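Local coordinates for twin-arginine translocation pathway signal protein (Burkholderia phytofirmans, PDB 2RJO) that probably serves as a periplasmic sugar-binding protein of a transport system, holding beta-D-galactopyranose between its two domains, at residues 101-107 / 279-283; 125-129 / 199-203; 140-146 / 172-178. All blocks are in the same frame, centred on the assembly; numbering follows the deposited sequence.

Contact 1: residues 101-107 / 279-283; sequences LHPWDYN and KDRRE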
# COMPACT_ATOMS: atom_id res chain seq x y z
N LEU A 101 -9.87 6.84 14.71
CA LEU A 101 -8.72 6.30 15.42
C LEU A 101 -7.46 7.14 15.18
O LEU A 101 -6.91 7.12 14.07
CB LEU A 101 -8.46 4.86 14.98
CG LEU A 101 -7.42 4.11 15.82
CD1 LEU A 101 -7.96 3.94 17.23
CD2 LEU A 101 -7.14 2.75 15.18
N HIS A 102 -7.01 7.85 16.21
CA HIS A 102 -5.81 8.69 16.10
C HIS A 102 -4.74 8.27 17.10
O HIS A 102 -5.03 7.96 18.26
CB HIS A 102 -6.16 10.16 16.37
CG HIS A 102 -7.22 10.71 15.48
ND1 HIS A 102 -7.04 10.88 14.12
CD2 HIS A 102 -8.49 11.12 15.74
CE1 HIS A 102 -8.14 11.36 13.59
NE2 HIS A 102 -9.04 11.51 14.55
N PRO A 103 -3.47 8.25 16.66
CA PRO A 103 -2.39 7.85 17.57
C PRO A 103 -2.29 8.72 18.83
O PRO A 103 -1.97 8.22 19.91
CB PRO A 103 -1.13 7.93 16.70
CG PRO A 103 -1.53 8.82 15.55
CD PRO A 103 -2.96 8.43 15.29
N TRP A 104 -2.56 10.02 18.70
CA TRP A 104 -2.48 10.92 19.85
C TRP A 104 -3.52 10.62 20.93
O TRP A 104 -3.43 11.16 22.04
CB TRP A 104 -2.57 12.38 19.39
CG TRP A 104 -3.68 12.67 18.42
CD1 TRP A 104 -5.00 12.83 18.71
CD2 TRP A 104 -3.55 12.87 17.01
NE1 TRP A 104 -5.70 13.12 17.56
CE2 TRP A 104 -4.83 13.14 16.50
CE3 TRP A 104 -2.46 12.82 16.12
CZ2 TRP A 104 -5.06 13.39 15.15
CZ3 TRP A 104 -2.69 13.07 14.77
CH2 TRP A 104 -3.98 13.34 14.30
N ASP A 105 -4.49 9.76 20.62
CA ASP A 105 -5.48 9.37 21.61
C ASP A 105 -4.97 8.12 22.35
O ASP A 105 -5.59 7.65 23.31
CB ASP A 105 -6.84 9.06 20.96
CG ASP A 105 -7.55 10.32 20.45
OD1 ASP A 105 -7.47 11.38 21.10
OD2 ASP A 105 -8.20 10.25 19.38
N TYR A 106 -3.83 7.59 21.91
CA TYR A 106 -3.24 6.42 22.57
C TYR A 106 -1.75 6.63 22.85
O TYR A 106 -0.94 5.75 22.55
CB TYR A 106 -3.41 5.15 21.72
CG TYR A 106 -4.83 4.63 21.57
CD1 TYR A 106 -5.70 5.18 20.63
CD2 TYR A 106 -5.29 3.56 22.34
CE1 TYR A 106 -6.98 4.67 20.45
CE2 TYR A 106 -6.58 3.04 22.16
CZ TYR A 106 -7.42 3.61 21.21
OH TYR A 106 -8.68 3.09 20.99
N ASN A 107 -1.38 7.78 23.41
CA ASN A 107 0.03 8.05 23.72
C ASN A 107 0.52 7.12 24.84
O ASN A 107 -0.18 6.92 25.84
CB ASN A 107 0.24 9.50 24.17
CG ASN A 107 -0.05 10.51 23.06
OD1 ASN A 107 0.01 10.18 21.87
ND2 ASN A 107 -0.34 11.75 23.45
N LYS A 279 1.31 16.98 14.50
CA LYS A 279 0.33 16.00 14.06
C LYS A 279 0.79 15.29 12.78
O LYS A 279 0.59 14.08 12.64
CB LYS A 279 -1.02 16.68 13.83
CG LYS A 279 -1.46 17.64 14.94
CD LYS A 279 -2.08 16.93 16.14
CE LYS A 279 -3.48 16.45 15.81
NZ LYS A 279 -4.44 17.57 15.51
N ASP A 280 1.40 16.02 11.85
CA ASP A 280 1.85 15.43 10.60
C ASP A 280 2.99 14.43 10.75
O ASP A 280 3.44 13.84 9.76
CB ASP A 280 2.24 16.50 9.57
CG ASP A 280 3.19 17.52 10.13
OD1 ASP A 280 4.21 17.81 9.47
OD2 ASP A 280 2.92 18.06 11.23
N ARG A 281 3.45 14.24 11.98
CA ARG A 281 4.50 13.27 12.26
C ARG A 281 3.90 12.09 13.01
O ARG A 281 4.56 11.08 13.25
CB ARG A 281 5.64 13.91 13.06
CG ARG A 281 6.40 14.91 12.23
CD ARG A 281 7.65 15.39 12.89
NE ARG A 281 8.50 16.09 11.93
CZ ARG A 281 9.73 16.51 12.20
NH1 ARG A 281 10.25 16.32 13.40
NH2 ARG A 281 10.45 17.09 11.25
N ARG A 282 2.62 12.23 13.35
CA ARG A 282 1.84 11.21 14.05
C ARG A 282 0.96 10.49 13.03
O ARG A 282 0.83 9.27 13.06
CB ARG A 282 0.99 11.86 15.14
CG ARG A 282 1.69 11.92 16.49
CD ARG A 282 1.71 10.52 17.10
NE ARG A 282 2.08 10.55 18.50
CZ ARG A 282 1.63 9.71 19.42
NH1 ARG A 282 0.76 8.76 19.12
NH2 ARG A 282 2.07 9.82 20.67
N GLU A 283 0.34 11.26 12.14
CA GLU A 283 -0.50 10.75 11.06
C GLU A 283 0.04 11.45 9.83
O GLU A 283 -0.25 12.63 9.61
CB GLU A 283 -1.97 11.12 11.27
CG GLU A 283 -2.67 10.32 12.34
CD GLU A 283 -4.18 10.49 12.31
OE1 GLU A 283 -4.66 11.33 11.51
OE2 GLU A 283 -4.88 9.80 13.08
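The indole of Trp104 is covered by Lys279, whose CE stands over the six-membered ring, 3.4 Å from its centroid and 7° off the normal, a CH-pi contact. The ammonium of Lys279 follows over the same face as a cation-pi partner, NZ 4.5 Å from that centroid; bends at chi2, chi3 and chi4 fold the lysine chain down onto the ring. The opposite face carries CB of His102, two residues earlier in the chain, and at the edge, in plane, CB of Arg282 comes within 3.7 Å of CE3 of Trp104. One face of the Arg282 guanidinium looks onto CA of Trp104, while CB of Pro103 lies in plane at its edge, 3.2 Å from NH1 of Arg282. The imidazole of His102 uses ND1 to give a hydrogen bond to the syn side of Glu283 OE2, 2.6 Å long with an N-H...O angle of 159°; OE2 lies near the ring plane, although ND1 sits 31° out of the carboxylate plane. Tyr323 OH bonds the other oxygen, OE1, so both carboxylate oxygens are engaged. The loop before strand 110-115 is thus fastened to the start of strand 283-291, and the short His-carboxylate bond would probably stabilise a positive charge on His102.

Contact 2: residues 125-129 / 199-203; sequences TATQL and KGVWA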
# COMPACT_ATOMS: atom_id res chain seq x y z
N THR A 125 -2.68 8.58 -11.88
CA THR A 125 -2.55 7.43 -12.78
C THR A 125 -3.71 7.41 -13.78
O THR A 125 -3.54 7.03 -14.94
CB THR A 125 -2.51 6.09 -12.01
OG1 THR A 125 -3.79 5.83 -11.41
CG2 THR A 125 -1.45 6.13 -10.93
N ALA A 126 -4.88 7.83 -13.33
CA ALA A 126 -6.06 7.87 -14.17
C ALA A 126 -5.90 8.95 -15.24
O ALA A 126 -6.33 8.77 -16.38
CB ALA A 126 -7.30 8.16 -13.33
N THR A 127 -5.31 10.08 -14.86
CA THR A 127 -5.12 11.16 -15.82
C THR A 127 -4.13 10.74 -16.90
O THR A 127 -4.33 11.04 -18.07
CB THR A 127 -4.60 12.43 -15.12
OG1 THR A 127 -5.65 12.98 -14.31
CG2 THR A 127 -4.15 13.47 -16.13
N GLN A 128 -3.07 10.05 -16.50
CA GLN A 128 -2.07 9.59 -17.45
C GLN A 128 -2.69 8.57 -18.39
O GLN A 128 -2.40 8.57 -19.59
CB GLN A 128 -0.89 8.94 -16.72
CG GLN A 128 0.13 8.32 -17.65
CD GLN A 128 0.82 9.35 -18.54
OE1 GLN A 128 1.66 10.13 -18.07
NE2 GLN A 128 0.47 9.35 -19.82
N LEU A 129 -3.54 7.70 -17.84
CA LEU A 129 -4.21 6.68 -18.63
C LEU A 129 -5.13 7.31 -19.68
O LEU A 129 -5.12 6.91 -20.85
CB LEU A 129 -5.03 5.77 -17.71
CG LEU A 129 -5.91 4.73 -18.40
CD1 LEU A 129 -5.03 3.68 -19.07
CD2 LEU A 129 -6.84 4.08 -17.39
N LYS A 199 -10.92 0.71 -24.28
CA LYS A 199 -9.75 1.43 -24.78
C LYS A 199 -8.69 1.66 -23.69
O LYS A 199 -7.68 2.32 -23.92
CB LYS A 199 -10.17 2.80 -25.34
CG LYS A 199 -11.09 2.74 -26.55
CD LYS A 199 -10.42 2.04 -27.72
CE LYS A 199 -11.41 1.77 -28.85
NZ LYS A 199 -10.73 1.10 -30.00
N GLY A 200 -8.94 1.12 -22.51
CA GLY A 200 -8.01 1.28 -21.41
C GLY A 200 -8.42 0.54 -20.16
O GLY A 200 -9.58 0.09 -20.03
N VAL A 201 -7.49 0.42 -19.22
CA VAL A 201 -7.73 -0.28 -17.96
C VAL A 201 -7.02 0.42 -16.80
O VAL A 201 -5.82 0.68 -16.87
CB VAL A 201 -7.21 -1.72 -18.01
CG1 VAL A 201 -7.62 -2.47 -16.74
CG2 VAL A 201 -7.73 -2.44 -19.26
N TRP A 202 -7.77 0.71 -15.74
CA TRP A 202 -7.24 1.34 -14.53
C TRP A 202 -7.32 0.30 -13.41
O TRP A 202 -8.36 -0.32 -13.21
CB TRP A 202 -8.11 2.54 -14.14
CG TRP A 202 -7.65 3.33 -12.91
CD1 TRP A 202 -6.83 4.43 -12.90
CD2 TRP A 202 -8.05 3.12 -11.53
NE1 TRP A 202 -6.70 4.92 -11.61
CE2 TRP A 202 -7.43 4.13 -10.76
CE3 TRP A 202 -8.86 2.17 -10.89
CZ2 TRP A 202 -7.62 4.23 -9.37
CZ3 TRP A 202 -9.04 2.27 -9.51
CH2 TRP A 202 -8.42 3.29 -8.77
N ALA A 203 -6.21 0.11 -12.68
CA ALA A 203 -6.16 -0.84 -11.57
C ALA A 203 -5.73 -0.13 -10.28
O ALA A 203 -4.80 0.69 -10.29
CB ALA A 203 -5.20 -1.97 -11.89
O HOH W 1 -3.81 2.97 -11.63
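Trp202 reaches from strand 199-203 to helix 125-129. Its CB meets CD2 of Leu129 at 3.8 Å. CG lies anti to the backbone N (chi1 -178°), which carries the indole outward from the strand to the helix. Further along, CD1 comes to 3.8 Å from CB of Ala126, whose backbone N lies at the ring edge, in plane. At the pyrrole nitrogen, NE1 gives a weak hydrogen bond to OG1 of Thr125, 3.1 Å long and bent to 125° at the hydrogen; the carbonyl of Gly122, one turn earlier in the helix, is a second weak acceptor for the same N-H. The six-membered ring continues past the helix segment, and Leu158 of helix 149-163 also packs against the tryptophan. Helix 118-132 here covers a parallel sheet; its segment 125-129 runs nearly antiparallel to strand segment 199-203 (169°, axes 9.1 Å apart), the alpha/beta layering expected of a periplasmic binding protein domain. Thr125 OG1 has a further role: it donates to a water 2.9 Å away, and this water donates in turn to the carbonyl O of Ala203, 2.8 Å from it. The water sits above one face of the Trp202 ring, toward its rim, so helix and strand are also joined through solvent inside a buried interface. Nearer the start of the strand, Leu129 packs against the strand backbone: CD2 approaches the carbonyl O of Val201 to 3.6 Å, and CD1 faces CA of Gly200 at 4.5 Å. Val201 itself turns its side chain away from the helix, toward Val140 and Val227.

Contact 3: residues 140-146 / 172-178; sequences VALGGIF and DFQVADW. With GAL (beta-D-galactopyranose), chain B.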
# COMPACT_ATOMS: atom_id res chain seq x y z
N VAL A 140 -12.38 0.33 -18.15
CA VAL A 140 -12.84 -0.57 -17.10
C VAL A 140 -11.88 -0.34 -15.93
O VAL A 140 -10.71 -0.03 -16.14
CB VAL A 140 -12.80 -2.06 -17.53
CG1 VAL A 140 -13.88 -2.32 -18.55
CG2 VAL A 140 -11.44 -2.42 -18.10
N ALA A 141 -12.37 -0.47 -14.69
CA ALA A 141 -11.53 -0.25 -13.52
C ALA A 141 -11.65 -1.33 -12.45
O ALA A 141 -12.75 -1.79 -12.13
CB ALA A 141 -11.83 1.12 -12.92
N LEU A 142 -10.50 -1.72 -11.90
CA LEU A 142 -10.42 -2.75 -10.87
C LEU A 142 -10.06 -2.12 -9.53
O LEU A 142 -9.06 -1.43 -9.41
CB LEU A 142 -9.35 -3.77 -11.26
CG LEU A 142 -9.66 -4.61 -12.50
CD1 LEU A 142 -8.35 -5.09 -13.13
CD2 LEU A 142 -10.56 -5.79 -12.12
N GLY A 143 -10.89 -2.37 -8.51
CA GLY A 143 -10.64 -1.80 -7.20
C GLY A 143 -10.20 -2.77 -6.12
O GLY A 143 -10.31 -3.98 -6.27
N GLY A 144 -9.68 -2.23 -5.03
CA GLY A 144 -9.22 -3.07 -3.93
C GLY A 144 -10.34 -3.35 -2.94
O GLY A 144 -11.47 -2.94 -3.17
N ILE A 145 -10.02 -4.05 -1.85
CA ILE A 145 -11.03 -4.37 -0.84
C ILE A 145 -11.89 -3.14 -0.56
O ILE A 145 -11.39 -2.07 -0.25
CB ILE A 145 -10.36 -4.87 0.47
CG1 ILE A 145 -9.63 -6.19 0.19
CG2 ILE A 145 -11.41 -5.07 1.57
CD1 ILE A 145 -8.78 -6.68 1.33
N PHE A 146 -13.20 -3.32 -0.71
CA PHE A 146 -14.18 -2.26 -0.52
C PHE A 146 -13.93 -1.29 0.64
O PHE A 146 -13.86 -0.07 0.43
CB PHE A 146 -15.57 -2.91 -0.37
CG PHE A 146 -16.63 -2.00 0.17
CD1 PHE A 146 -16.92 -0.79 -0.47
CD2 PHE A 146 -17.34 -2.35 1.32
CE1 PHE A 146 -17.92 0.06 0.04
CE2 PHE A 146 -18.33 -1.51 1.83
CZ PHE A 146 -18.63 -0.30 1.20
N ASP A 172 -17.21 -0.12 -16.51
CA ASP A 172 -17.59 -0.91 -15.33
C ASP A 172 -16.51 -0.99 -14.26
O ASP A 172 -15.34 -1.25 -14.55
CB ASP A 172 -17.97 -2.32 -15.77
CG ASP A 172 -18.45 -3.19 -14.62
OD1 ASP A 172 -19.20 -2.67 -13.77
OD2 ASP A 172 -18.09 -4.38 -14.56
N PHE A 173 -16.89 -0.78 -13.00
CA PHE A 173 -15.94 -0.85 -11.90
C PHE A 173 -16.20 -2.14 -11.14
O PHE A 173 -17.34 -2.45 -10.81
CB PHE A 173 -16.14 0.33 -10.95
CG PHE A 173 -15.14 0.38 -9.82
CD1 PHE A 173 -13.86 0.89 -10.02
CD2 PHE A 173 -15.47 -0.10 -8.56
CE1 PHE A 173 -12.92 0.92 -8.98
CE2 PHE A 173 -14.54 -0.08 -7.50
CZ PHE A 173 -13.27 0.43 -7.71
N GLN A 174 -15.13 -2.88 -10.85
CA GLN A 174 -15.25 -4.14 -10.12
C GLN A 174 -14.12 -4.30 -9.11
O GLN A 174 -12.97 -3.94 -9.37
CB GLN A 174 -15.22 -5.32 -11.10
CG GLN A 174 -16.48 -5.49 -11.91
CD GLN A 174 -17.62 -6.10 -11.10
OE1 GLN A 174 -17.50 -7.21 -10.58
NE2 GLN A 174 -18.73 -5.38 -11.01
N VAL A 175 -14.46 -4.87 -7.96
CA VAL A 175 -13.51 -5.10 -6.89
C VAL A 175 -12.82 -6.45 -7.10
O VAL A 175 -13.48 -7.46 -7.35
CB VAL A 175 -14.24 -5.11 -5.55
CG1 VAL A 175 -13.31 -5.59 -4.44
CG2 VAL A 175 -14.78 -3.72 -5.25
N ALA A 176 -11.49 -6.45 -7.03
CA ALA A 176 -10.73 -7.68 -7.20
C ALA A 176 -9.87 -7.96 -5.96
O ALA A 176 -8.95 -8.79 -5.99
CB ALA A 176 -9.86 -7.59 -8.45
N ASP A 177 -10.17 -7.24 -4.88
CA ASP A 177 -9.49 -7.40 -3.60
C ASP A 177 -7.95 -7.43 -3.65
O ASP A 177 -7.34 -8.26 -2.97
CB ASP A 177 -9.97 -8.68 -2.91
CG ASP A 177 -11.45 -8.66 -2.54
OD1 ASP A 177 -11.98 -7.58 -2.22
OD2 ASP A 177 -12.07 -9.74 -2.57
N TRP A 178 -7.33 -6.55 -4.43
CA TRP A 178 -5.86 -6.47 -4.55
C TRP A 178 -5.19 -7.73 -5.12
O TRP A 178 -3.96 -7.79 -5.18
CB TRP A 178 -5.23 -6.20 -3.18
CG TRP A 178 -5.85 -5.09 -2.37
CD1 TRP A 178 -6.39 -5.20 -1.11
CD2 TRP A 178 -5.93 -3.70 -2.71
NE1 TRP A 178 -6.78 -3.97 -0.65
CE2 TRP A 178 -6.52 -3.03 -1.61
CE3 TRP A 178 -5.57 -2.95 -3.84
CZ2 TRP A 178 -6.74 -1.64 -1.61
CZ3 TRP A 178 -5.79 -1.56 -3.83
CH2 TRP A 178 -6.37 -0.93 -2.72
C1 GAL B . -2.17 -4.06 -0.82
C2 GAL B . -1.97 -3.02 -1.95
C3 GAL B . -1.47 -1.70 -1.33
C4 GAL B . -2.50 -1.20 -0.30
C5 GAL B . -2.65 -2.32 0.76
C6 GAL B . -3.68 -1.87 1.79
O1 GAL B . -2.66 -5.28 -1.39
O2 GAL B . -1.01 -3.50 -2.88
O3 GAL B . -1.30 -0.71 -2.34
O4 GAL B . -3.75 -1.01 -0.97
O5 GAL B . -3.13 -3.56 0.15
O6 GAL B . -3.79 -2.90 2.76
O HOH W 2 -14.12 -5.78 -1.18
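Gly143 N gives the shortest backbone bond between the two strands, 2.7 Å to the carbonyl O of Gln174. The ladder is parallel: Ala141 N bonds Asp172 O at 3.1 Å, Gln174 N returns a bond to Ala141 O, and Ala176 N closes the series on Gly143 O at 2.8 Å. Carbonyls along it also receive CA-H...O contacts, such as that of Phe173 CA with Ala141 O.

On one face of the sheet Phe173, its CG anti to the backbone N (chi1 -177°), lays its ring along the neighbouring strand. CB of Ala141 meets the ring edge, 3.5 Å from CD1 of Phe173, and the tip CZ of Phe173 reaches CA of Gly143 at 3.5 Å, close packing over a residue without a side chain. The other face bears Leu142, whose CD2 touches CB of Ala176.

Beyond the strand ends the two loops keep together. A water accepts from Phe146 N and donates to Asp177 OD1, linking the two loop segments. Gly144 places CA centrally over the six-membered ring of Trp178, 3.4 Å from its centroid and 5° off the normal, a CH-pi contact. Ile145 extends this cover, its CG1 3.6 Å from CD1 of Trp178 and its backbone N above the same face. The opposite face of the indole is turned to the sugar, where O4 of galactose lies 3.1 Å from CZ2 of Trp178. The indole is therefore sandwiched between backbone and ligand, an aromatic wall of the galactose pocket set just past the strands of a beta-alpha-beta unit, strand 137-143, helix 149-163, strand 168-175, as is characteristic of periplasmic sugar-binding proteins.

In the fold
Contacts 2 and 3 both reach one parallel sheet, in which strand 137-143 lies between strands 168-175 and 198-203; their centres are 13 Å apart. They touch directly: Trp202 O lies 2.9 Å from Leu142 N, a probable hydrogen bond, and CE3 of Trp202 packs on CB of Ala141. Contact 3 reaches the galactose through Trp178, whereas the side chain of Trp202 in contact 2 stays about 10 Å from the sugar. Contact 1 is remote, its centre about 34 Å from that of contact 2 and 30 Å from that of contact 3, and it borders the other, mixed sheet. Along the chain contact 3 nests within contact 2, and both within contact 1.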